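Local coordinates for RNA-binding protein RMD9, mitochondrial (Saccharomyces cerevisiae S288C, PDB 7A9X) that binds a dodecameric RNA motif in the 3'-UTR of mitochondrial mRNAs and takes part in the processing or stability of these transcripts, at residues A[335-340]-A[373-378]; A[391-396]-A[401-406]. All blocks are in the same frame, centred on the assembly; numbering follows the deposited sequence.

Interaction 1 (A[335-340]-A[373-378]); sequences NDFDHV and ENYIND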
ATOM      1  N   ASN A 335      24.330  -1.510  -6.063  1.00 91.04           N
ATOM      2  CA  ASN A 335      24.143  -1.500  -7.516  1.00 93.81           C
ATOM      3  C   ASN A 335      24.358  -2.892  -8.110  1.00 89.06           C
ATOM      4  O   ASN A 335      24.749  -3.039  -9.271  1.00 92.22           O
ATOM      5  CB  ASN A 335      25.064  -0.469  -8.179  1.00103.99           C
ATOM      6  CG  ASN A 335      24.674  -0.165  -9.610  1.00107.46           C
ATOM      7  OD1 ASN A 335      23.614   0.401  -9.869  1.00105.61           O
ATOM      8  ND2 ASN A 335      25.541  -0.530 -10.549  1.00106.74           N
ATOM      9  N   ASP A 336      24.102  -3.924  -7.314  1.00 82.69           N
ATOM     10  CA  ASP A 336      24.350  -5.314  -7.687  1.00 80.06           C
ATOM     11  C   ASP A 336      23.002  -5.962  -7.990  1.00 82.49           C
ATOM     12  O   ASP A 336      22.267  -6.344  -7.075  1.00 79.69           O
ATOM     13  CB  ASP A 336      25.093  -6.040  -6.568  1.00 78.91           C
ATOM     14  CG  ASP A 336      25.401  -7.489  -6.903  1.00 89.29           C
ATOM     15  OD1 ASP A 336      25.104  -7.925  -8.036  1.00 93.28           O
ATOM     16  OD2 ASP A 336      25.944  -8.194  -6.026  1.00 92.82           O
ATOM     17  N   PHE A 337      22.685  -6.094  -9.281  1.00 69.77           N
ATOM     18  CA  PHE A 337      21.398  -6.667  -9.656  1.00 70.79           C
ATOM     19  C   PHE A 337      21.314  -8.142  -9.287  1.00 74.22           C
ATOM     20  O   PHE A 337      20.243  -8.631  -8.907  1.00 73.40           O
ATOM     21  CB  PHE A 337      21.142  -6.487 -11.151  1.00 70.88           C
ATOM     22  CG  PHE A 337      19.894  -7.168 -11.622  1.00 72.52           C
ATOM     23  CD1 PHE A 337      18.651  -6.606 -11.376  1.00 70.96           C
ATOM     24  CD2 PHE A 337      19.958  -8.384 -12.285  1.00 75.93           C
ATOM     25  CE1 PHE A 337      17.496  -7.235 -11.795  1.00 69.79           C
ATOM     26  CE2 PHE A 337      18.808  -9.020 -12.705  1.00 72.26           C
ATOM     27  CZ  PHE A 337      17.573  -8.444 -12.461  1.00 72.92           C
ATOM     28  N   ASP A 338      22.426  -8.871  -9.406  1.00 76.85           N
ATOM     29  CA  ASP A 338      22.415 -10.283  -9.038  1.00 82.37           C
ATOM     30  C   ASP A 338      22.062 -10.469  -7.570  1.00 79.07           C
ATOM     31  O   ASP A 338      21.341 -11.408  -7.214  1.00 75.57           O
ATOM     32  CB  ASP A 338      23.765 -10.928  -9.357  1.00 92.09           C
ATOM     33  CG  ASP A 338      23.862 -11.385 -10.799  1.00106.02           C
ATOM     34  OD1 ASP A 338      22.811 -11.708 -11.393  1.00110.54           O
ATOM     35  OD2 ASP A 338      24.987 -11.424 -11.340  1.00115.01           O
ATOM     36  N   HIS A 339      22.551  -9.580  -6.700  1.00 77.73           N
ATOM     37  CA  HIS A 339      22.179  -9.659  -5.292  1.00 76.49           C
ATOM     38  C   HIS A 339      20.689  -9.397  -5.107  1.00 78.13           C
ATOM     39  O   HIS A 339      20.022 -10.092  -4.333  1.00 66.59           O
ATOM     40  CB  HIS A 339      23.008  -8.675  -4.469  1.00 74.30           C
ATOM     41  CG  HIS A 339      22.960  -8.934  -2.995  1.00 76.90           C
ATOM     42  ND1 HIS A 339      23.559  -8.105  -2.071  1.00 76.55           N
ATOM     43  CD2 HIS A 339      22.391  -9.936  -2.285  1.00 74.96           C
ATOM     44  CE1 HIS A 339      23.358  -8.584  -0.857  1.00 75.36           C
ATOM     45  NE2 HIS A 339      22.652  -9.694  -0.959  1.00 75.71           N
ATOM     46  N   VAL A 340      20.154  -8.397  -5.811  1.00 72.93           N
ATOM     47  CA  VAL A 340      18.717  -8.149  -5.791  1.00 68.62           C
ATOM     48  C   VAL A 340      17.963  -9.338  -6.372  1.00 68.74           C
ATOM     49  O   VAL A 340      16.909  -9.735  -5.859  1.00 68.58           O
ATOM     50  CB  VAL A 340      18.399  -6.849  -6.555  1.00 63.58           C
ATOM     51  CG1 VAL A 340      16.896  -6.655  -6.694  1.00 64.89           C
ATOM     52  CG2 VAL A 340      19.025  -5.657  -5.858  1.00 64.03           C
ATOM     53  N   GLU A 373      15.636  -0.490 -14.539  1.00 64.64           N
ATOM     54  CA  GLU A 373      16.655   0.531 -14.329  1.00 65.95           C
ATOM     55  C   GLU A 373      18.039  -0.016 -14.650  1.00 70.85           C
ATOM     56  O   GLU A 373      18.873   0.691 -15.225  1.00 72.78           O
ATOM     57  CB  GLU A 373      16.610   1.055 -12.894  1.00 65.45           C
ATOM     58  CG  GLU A 373      15.401   1.914 -12.586  1.00 78.32           C
ATOM     59  CD  GLU A 373      15.442   2.486 -11.186  1.00 83.11           C
ATOM     60  OE1 GLU A 373      16.485   2.334 -10.515  1.00 85.90           O
ATOM     61  OE2 GLU A 373      14.433   3.084 -10.759  1.00 85.41           O
ATOM     62  N   ASN A 374      18.285  -1.279 -14.299  1.00 73.14           N
ATOM     63  CA  ASN A 374      19.573  -1.899 -14.586  1.00 72.39           C
ATOM     64  C   ASN A 374      19.763  -2.099 -16.087  1.00 76.30           C
ATOM     65  O   ASN A 374      20.819  -1.770 -16.639  1.00 70.72           O
ATOM     66  CB  ASN A 374      19.680  -3.229 -13.838  1.00 72.46           C
ATOM     67  CG  ASN A 374      21.043  -3.872 -13.982  1.00 69.08           C
ATOM     68  OD1 ASN A 374      22.022  -3.403 -13.406  1.00 70.26           O
ATOM     69  ND2 ASN A 374      21.112  -4.959 -14.745  1.00 69.41           N
ATOM     70  N   TYR A 375      18.746  -2.626 -16.768  1.00 71.73           N
ATOM     71  CA  TYR A 375      18.814  -2.883 -18.205  1.00 76.31           C
ATOM     72  C   TYR A 375      18.201  -1.752 -19.022  1.00 76.04           C
ATOM     73  O   TYR A 375      17.614  -1.987 -20.081  1.00 78.27           O
ATOM     74  CB  TYR A 375      18.145  -4.214 -18.530  1.00 68.20           C
ATOM     75  CG  TYR A 375      18.921  -5.410 -18.025  1.00 73.74           C
ATOM     76  CD1 TYR A 375      20.076  -5.837 -18.676  1.00 70.26           C
ATOM     77  CD2 TYR A 375      18.506  -6.107 -16.896  1.00 67.47           C
ATOM     78  CE1 TYR A 375      20.793  -6.926 -18.220  1.00 70.91           C
ATOM     79  CE2 TYR A 375      19.216  -7.198 -16.432  1.00 75.76           C
ATOM     80  CZ  TYR A 375      20.360  -7.602 -17.098  1.00 79.26           C
ATOM     81  OH  TYR A 375      21.072  -8.687 -16.641  1.00 70.75           O
ATOM     82  N   ILE A 376      18.345  -0.510 -18.549  1.00 71.92           N
ATOM     83  CA  ILE A 376      17.733   0.636 -19.219  1.00 73.27           C
ATOM     84  C   ILE A 376      18.285   0.810 -20.629  1.00 77.05           C
ATOM     85  O   ILE A 376      17.562   1.237 -21.539  1.00 75.16           O
ATOM     86  CB  ILE A 376      17.930   1.909 -18.366  1.00 75.84           C
ATOM     87  CG1 ILE A 376      17.264   3.119 -19.024  1.00 71.45           C
ATOM     88  CG2 ILE A 376      19.412   2.181 -18.123  1.00 72.25           C
ATOM     89  CD1 ILE A 376      17.367   4.387 -18.217  1.00 72.13           C
ATOM     90  N   ASN A 377      19.555   0.469 -20.843  1.00 79.00           N
ATOM     91  CA  ASN A 377      20.205   0.643 -22.135  1.00 75.04           C
ATOM     92  C   ASN A 377      20.637  -0.693 -22.734  1.00 75.22           C
ATOM     93  O   ASN A 377      21.626  -0.759 -23.467  1.00 92.61           O
ATOM     94  CB  ASN A 377      21.402   1.584 -22.010  1.00 77.06           C
ATOM     95  CG  ASN A 377      21.003   2.981 -21.573  1.00 85.49           C
ATOM     96  OD1 ASN A 377      20.020   3.538 -22.065  1.00 91.53           O
ATOM     97  ND2 ASN A 377      21.757   3.552 -20.640  1.00 82.99           N
ATOM     98  N   ASP A 378      19.899  -1.766 -22.439  1.00 73.61           N
ATOM     99  CA  ASP A 378      20.292  -3.096 -22.913  1.00 73.95           C
ATOM    100  C   ASP A 378      19.049  -3.997 -22.924  1.00 78.66           C
ATOM    101  O   ASP A 378      18.811  -4.744 -21.978  1.00 77.72           O
ATOM    102  CB  ASP A 378      21.390  -3.685 -22.051  1.00 74.43           C
ATOM    103  CG  ASP A 378      21.977  -4.957 -22.638  1.00 78.81           C
ATOM    104  OD1 ASP A 378      21.495  -5.413 -23.697  1.00 75.57           O
ATOM    105  OD2 ASP A 378      22.929  -5.498 -22.036  1.00 76.18           O
TER
HETATM  106  O   HOH W   1      22.633  -9.685 -13.993  1.00 90.42           O
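Phe337 meets Asn374 and Tyr375 where two consecutive pentatricopeptide repeats (inferred as 320-351 and 358-396) pack side by side in the helical solenoid. Phe337 opens helix 337-351, while Asn374 closes helix 357-374 and Tyr375 begins the turn toward helix 379-396.

The aromatic pair is T-shaped. The edge of Tyr375 addresses one face of Phe337, with Tyr375 CE2 lying 4.2 Å from Phe337 CE2, near the rim of that face. The ring planes stand at 79° and the two ring centroids are 5.7 Å apart. Phe337 sends CG anti to its own backbone N (chi1 175°), which carries the ring across to the neighbouring repeat. Lys385 of helix 379-396 also touches the side chains of both.

The second packing element is an amide against an aromatic side chain. Asn374 CG is 3.9 Å from Phe337 CB, and ND2 comes 4.0 Å from Phe337 CG, approaching the ring obliquely although amide and ring planes differ by just 10°. The same ND2 sits above one face of the Tyr375 ring, toward its rim, so ND2 lies beside both aromatic side chains. Replacing Asn374 with an alanine would probably open a gap beside Phe337 CB and remove the support above Tyr375, leaving its ring freer to turn.

Polar contacts flank the aromatic pair. Asp336 is the N-cap of helix 337-351: its OD1 accepts a weak hydrogen bond from His339 N at 3.3 Å. Tyr375 O accepts from Trp414 NE1, tying the turn to the next repeat. A water bridges the two segments, donating to Asp338 OD1 at 3.3 Å and hydrogen-bonded to Tyr375 OH at 3.2 Å.

Interaction 2 (A[391-396]-A[401-406]); sequences TFYSGV and EPFFNV. With nucleotides of chain B.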
ATOM      1  N   THR A 391      10.996 -18.295 -16.705  1.00 78.29           N
ATOM      2  CA  THR A 391      11.161 -19.724 -16.461  1.00 76.37           C
ATOM      3  C   THR A 391      11.208 -20.027 -14.968  1.00 81.18           C
ATOM      4  O   THR A 391      10.560 -20.969 -14.497  1.00 89.35           O
ATOM      5  CB  THR A 391      12.429 -20.229 -17.157  1.00 78.83           C
ATOM      6  OG1 THR A 391      12.260 -20.141 -18.578  1.00 79.30           O
ATOM      7  CG2 THR A 391      12.726 -21.672 -16.776  1.00 76.09           C
ATOM      8  N   PHE A 392      11.962 -19.232 -14.205  1.00 78.91           N
ATOM      9  CA  PHE A 392      12.030 -19.449 -12.764  1.00 76.22           C
ATOM     10  C   PHE A 392      10.672 -19.230 -12.110  1.00 77.69           C
ATOM     11  O   PHE A 392      10.244 -20.019 -11.258  1.00 79.49           O
ATOM     12  CB  PHE A 392      13.072 -18.528 -12.132  1.00 69.61           C
ATOM     13  CG  PHE A 392      12.903 -18.371 -10.649  1.00 78.08           C
ATOM     14  CD1 PHE A 392      13.409 -19.321  -9.779  1.00 70.19           C
ATOM     15  CD2 PHE A 392      12.216 -17.283 -10.128  1.00 66.91           C
ATOM     16  CE1 PHE A 392      13.244 -19.186  -8.416  1.00 79.17           C
ATOM     17  CE2 PHE A 392      12.045 -17.142  -8.767  1.00 71.36           C
ATOM     18  CZ  PHE A 392      12.560 -18.095  -7.908  1.00 78.15           C
ATOM     19  N   TYR A 393       9.992 -18.140 -12.476  1.00 72.34           N
ATOM     20  CA  TYR A 393       8.699 -17.833 -11.875  1.00 75.39           C
ATOM     21  C   TYR A 393       7.664 -18.900 -12.211  1.00 78.92           C
ATOM     22  O   TYR A 393       6.816 -19.228 -11.373  1.00 72.78           O
ATOM     23  CB  TYR A 393       8.232 -16.450 -12.337  1.00 65.60           C
ATOM     24  CG  TYR A 393       7.221 -15.783 -11.431  1.00 70.72           C
ATOM     25  CD1 TYR A 393       7.626 -15.111 -10.282  1.00 69.87           C
ATOM     26  CD2 TYR A 393       5.864 -15.806 -11.733  1.00 68.43           C
ATOM     27  CE1 TYR A 393       6.706 -14.492  -9.453  1.00 68.01           C
ATOM     28  CE2 TYR A 393       4.937 -15.187 -10.911  1.00 70.42           C
ATOM     29  CZ  TYR A 393       5.363 -14.533  -9.774  1.00 71.60           C
ATOM     30  OH  TYR A 393       4.439 -13.920  -8.958  1.00 75.15           O
ATOM     31  N   SER A 394       7.725 -19.460 -13.421  1.00 82.33           N
ATOM     32  CA  SER A 394       6.833 -20.561 -13.769  1.00 86.92           C
ATOM     33  C   SER A 394       7.112 -21.786 -12.907  1.00 85.53           C
ATOM     34  O   SER A 394       6.183 -22.498 -12.507  1.00 88.85           O
ATOM     35  CB  SER A 394       6.979 -20.908 -15.251  1.00 93.87           C
ATOM     36  OG  SER A 394       6.678 -19.797 -16.075  1.00102.27           O
ATOM     37  N   GLY A 395       8.385 -22.047 -12.606  1.00 78.95           N
ATOM     38  CA  GLY A 395       8.741 -23.207 -11.808  1.00 81.98           C
ATOM     39  C   GLY A 395       8.276 -23.138 -10.369  1.00 86.59           C
ATOM     40  O   GLY A 395       8.219 -24.172  -9.699  1.00 93.66           O
ATOM     41  N   VAL A 396       7.944 -21.946  -9.882  1.00 82.89           N
ATOM     42  CA  VAL A 396       7.490 -21.787  -8.505  1.00 83.67           C
ATOM     43  C   VAL A 396       5.974 -21.899  -8.403  1.00 82.37           C
ATOM     44  O   VAL A 396       5.456 -22.575  -7.511  1.00 88.39           O
ATOM     45  CB  VAL A 396       7.994 -20.443  -7.942  1.00 87.61           C
ATOM     46  CG1 VAL A 396       7.514 -20.249  -6.512  1.00 86.92           C
ATOM     47  CG2 VAL A 396       9.511 -20.374  -8.020  1.00 88.80           C
ATOM     48  N   GLU A 401      -1.397 -12.434 -13.267  1.00 74.83           N
ATOM     49  CA  GLU A 401      -1.411 -11.341 -14.231  1.00 69.84           C
ATOM     50  C   GLU A 401      -0.540 -10.157 -13.814  1.00 70.00           C
ATOM     51  O   GLU A 401       0.139  -9.581 -14.675  1.00 62.47           O
ATOM     52  CB  GLU A 401      -2.839 -10.863 -14.490  1.00 71.56           C
ATOM     53  CG  GLU A 401      -2.988 -10.180 -15.835  1.00 72.72           C
ATOM     54  CD  GLU A 401      -4.160  -9.230 -15.888  1.00 76.63           C
ATOM     55  OE1 GLU A 401      -4.380  -8.498 -14.897  1.00 72.57           O
ATOM     56  OE2 GLU A 401      -4.859  -9.218 -16.923  1.00 81.85           O
ATOM     57  N   PRO A 402      -0.534  -9.737 -12.540  1.00 68.35           N
ATOM     58  CA  PRO A 402       0.336  -8.606 -12.171  1.00 69.80           C
ATOM     59  C   PRO A 402       1.807  -8.843 -12.470  1.00 69.76           C
ATOM     60  O   PRO A 402       2.534  -7.877 -12.730  1.00 67.30           O
ATOM     61  CB  PRO A 402       0.080  -8.448 -10.666  1.00 65.44           C
ATOM     62  CG  PRO A 402      -1.305  -8.933 -10.484  1.00 65.02           C
ATOM     63  CD  PRO A 402      -1.424 -10.103 -11.420  1.00 68.46           C
ATOM     64  N   PHE A 403       2.263 -10.099 -12.450  1.00 71.90           N
ATOM     65  CA  PHE A 403       3.647 -10.399 -12.805  1.00 65.57           C
ATOM     66  C   PHE A 403       3.991  -9.851 -14.185  1.00 68.21           C
ATOM     67  O   PHE A 403       5.002  -9.160 -14.357  1.00 67.72           O
ATOM     68  CB  PHE A 403       3.885 -11.909 -12.747  1.00 62.14           C
ATOM     69  CG  PHE A 403       5.252 -12.331 -13.219  1.00 65.34           C
ATOM     70  CD1 PHE A 403       6.355 -12.217 -12.386  1.00 64.79           C
ATOM     71  CD2 PHE A 403       5.432 -12.852 -14.493  1.00 64.87           C
ATOM     72  CE1 PHE A 403       7.611 -12.606 -12.814  1.00 62.43           C
ATOM     73  CE2 PHE A 403       6.685 -13.245 -14.927  1.00 63.64           C
ATOM     74  CZ  PHE A 403       7.777 -13.123 -14.088  1.00 63.31           C
ATOM     75  N   PHE A 404       3.154 -10.142 -15.183  1.00 66.79           N
ATOM     76  CA  PHE A 404       3.385  -9.625 -16.525  1.00 68.99           C
ATOM     77  C   PHE A 404       2.937  -8.176 -16.683  1.00 73.82           C
ATOM     78  O   PHE A 404       3.482  -7.465 -17.534  1.00 75.95           O
ATOM     79  CB  PHE A 404       2.684 -10.509 -17.559  1.00 68.84           C
ATOM     80  CG  PHE A 404       3.476 -11.729 -17.953  1.00 72.90           C
ATOM     81  CD1 PHE A 404       4.716 -11.596 -18.566  1.00 76.94           C
ATOM     82  CD2 PHE A 404       2.978 -13.003 -17.728  1.00 72.19           C
ATOM     83  CE1 PHE A 404       5.450 -12.713 -18.938  1.00 77.84           C
ATOM     84  CE2 PHE A 404       3.705 -14.126 -18.098  1.00 75.98           C
ATOM     85  CZ  PHE A 404       4.944 -13.979 -18.704  1.00 77.57           C
ATOM     86  N   ASN A 405       1.968  -7.722 -15.882  1.00 70.38           N
ATOM     87  CA  ASN A 405       1.546  -6.326 -15.952  1.00 66.92           C
ATOM     88  C   ASN A 405       2.670  -5.386 -15.528  1.00 65.11           C
ATOM     89  O   ASN A 405       2.939  -4.386 -16.208  1.00 61.94           O
ATOM     90  CB  ASN A 405       0.304  -6.100 -15.086  1.00 65.03           C
ATOM     91  CG  ASN A 405      -0.922  -6.831 -15.615  1.00 72.00           C
ATOM     92  OD1 ASN A 405      -0.979  -7.208 -16.786  1.00 73.85           O
ATOM     93  ND2 ASN A 405      -1.911  -7.029 -14.750  1.00 69.86           N
ATOM     94  N   VAL A 406       3.336  -5.690 -14.411  1.00 63.12           N
ATOM     95  CA  VAL A 406       4.467  -4.877 -13.967  1.00 63.87           C
ATOM     96  C   VAL A 406       5.588  -4.918 -14.998  1.00 60.74           C
ATOM     97  O   VAL A 406       6.168  -3.883 -15.350  1.00 58.40           O
ATOM     98  CB  VAL A 406       4.961  -5.348 -12.587  1.00 69.21           C
ATOM     99  CG1 VAL A 406       6.201  -4.573 -12.180  1.00 77.33           C
ATOM    100  CG2 VAL A 406       3.869  -5.193 -11.549  1.00 76.84           C
TER
ATOM    101  P     U B  10       1.023  -0.003  -7.458  1.00 68.94           P
ATOM    102  OP1   U B  10       1.933   1.156  -7.646  1.00 62.26           O
ATOM    103  OP2   U B  10      -0.420   0.240  -7.197  1.00 66.41           O
ATOM    104  O5'   U B  10       1.149  -0.936  -8.745  1.00 61.04           O
ATOM    105  C5'   U B  10       2.402  -1.150  -9.382  1.00 60.78           C
ATOM    106  C4'   U B  10       2.230  -1.928 -10.662  1.00 60.64           C
ATOM    107  O4'   U B  10       1.572  -3.183 -10.367  1.00 60.63           O
ATOM    108  C3'   U B  10       1.350  -1.268 -11.716  1.00 63.51           C
ATOM    109  O3'   U B  10       2.080  -0.373 -12.540  1.00 62.27           O
ATOM    110  C2'   U B  10       0.770  -2.451 -12.487  1.00 62.87           C
ATOM    111  O2'   U B  10       1.664  -2.885 -13.500  1.00 65.73           O
ATOM    112  C1'   U B  10       0.686  -3.532 -11.406  1.00 65.04           C
ATOM    113  N1    U B  10      -0.674  -3.678 -10.836  1.00 71.78           N
ATOM    114  C2    U B  10      -1.472  -4.688 -11.338  1.00 72.24           C
ATOM    115  O2    U B  10      -1.105  -5.443 -12.221  1.00 74.70           O
ATOM    116  N3    U B  10      -2.716  -4.782 -10.765  1.00 72.63           N
ATOM    117  C4    U B  10      -3.227  -3.985  -9.761  1.00 72.53           C
ATOM    118  O4    U B  10      -4.369  -4.193  -9.349  1.00 67.09           O
ATOM    119  C5    U B  10      -2.340  -2.964  -9.294  1.00 70.67           C
ATOM    120  C6    U B  10      -1.123  -2.850  -9.833  1.00 68.23           C
TER
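Tyr393 and Phe403 lay their rings face to face, with centroids 3.9 Å apart and planes 12° from parallel. The stack is displaced: Phe403 CD1 lies over the centre of the Tyr393 ring, and Tyr393 CG is 3.5 Å from Phe403 CE1. Both side chains leave the backbone with CG anti to N (chi1 -158° in Tyr393), reaching past each other in opposite directions from their helices.

Asn405 ND2 donates to O2 of U10 of chain B at 3.1 Å, and Val406 CG2 packs on the ribose, 3.3 Å from O4' of U10. Asn405 is fifth in the inferred repeat 401-430, consistent with the base-reading position of the PPR code.

Beyond this shell, Tyr393 OH is held by hydrogen bonds with Asp400 OD1 and Asn364 ND2, while Phe368 meets the Phe403 ring edge-to-face. Asn405 ND2 also donates to Glu401 OE1 at 2.9 Å; OE1 lies in the amide plane but is met from above its own carboxylate plane. Asn405 OD1 pairs with Tyr427 OH, so the amide is gripped at both ends.

The stack joins helices 379-396 and 401-410 across a short connection, with helices 337-351 and 357-374 also packing against Tyr393.

The contacts lie in series along the chain, interaction 1 closing before interaction 2 opens, and helix 379-396 links them: Lys385 in its first half touches the side chains of Phe337 and Tyr375, and Tyr393 near its end enters the stack of interaction 2. Their centres are 18 Å apart and their nearest atoms about 9 Å apart, so they do not touch. Of the two, interaction 2 carries the RNA contacts, with Asn405 ND2 hydrogen-bonded to O2 of U10 of chain B, consistent with a base-reading role; the nearest atom of 335-340/373-378 stays about 12 Å from the nucleic acid. Together they join three successive inferred repeats, one away from the RNA and one backing the helix that holds it.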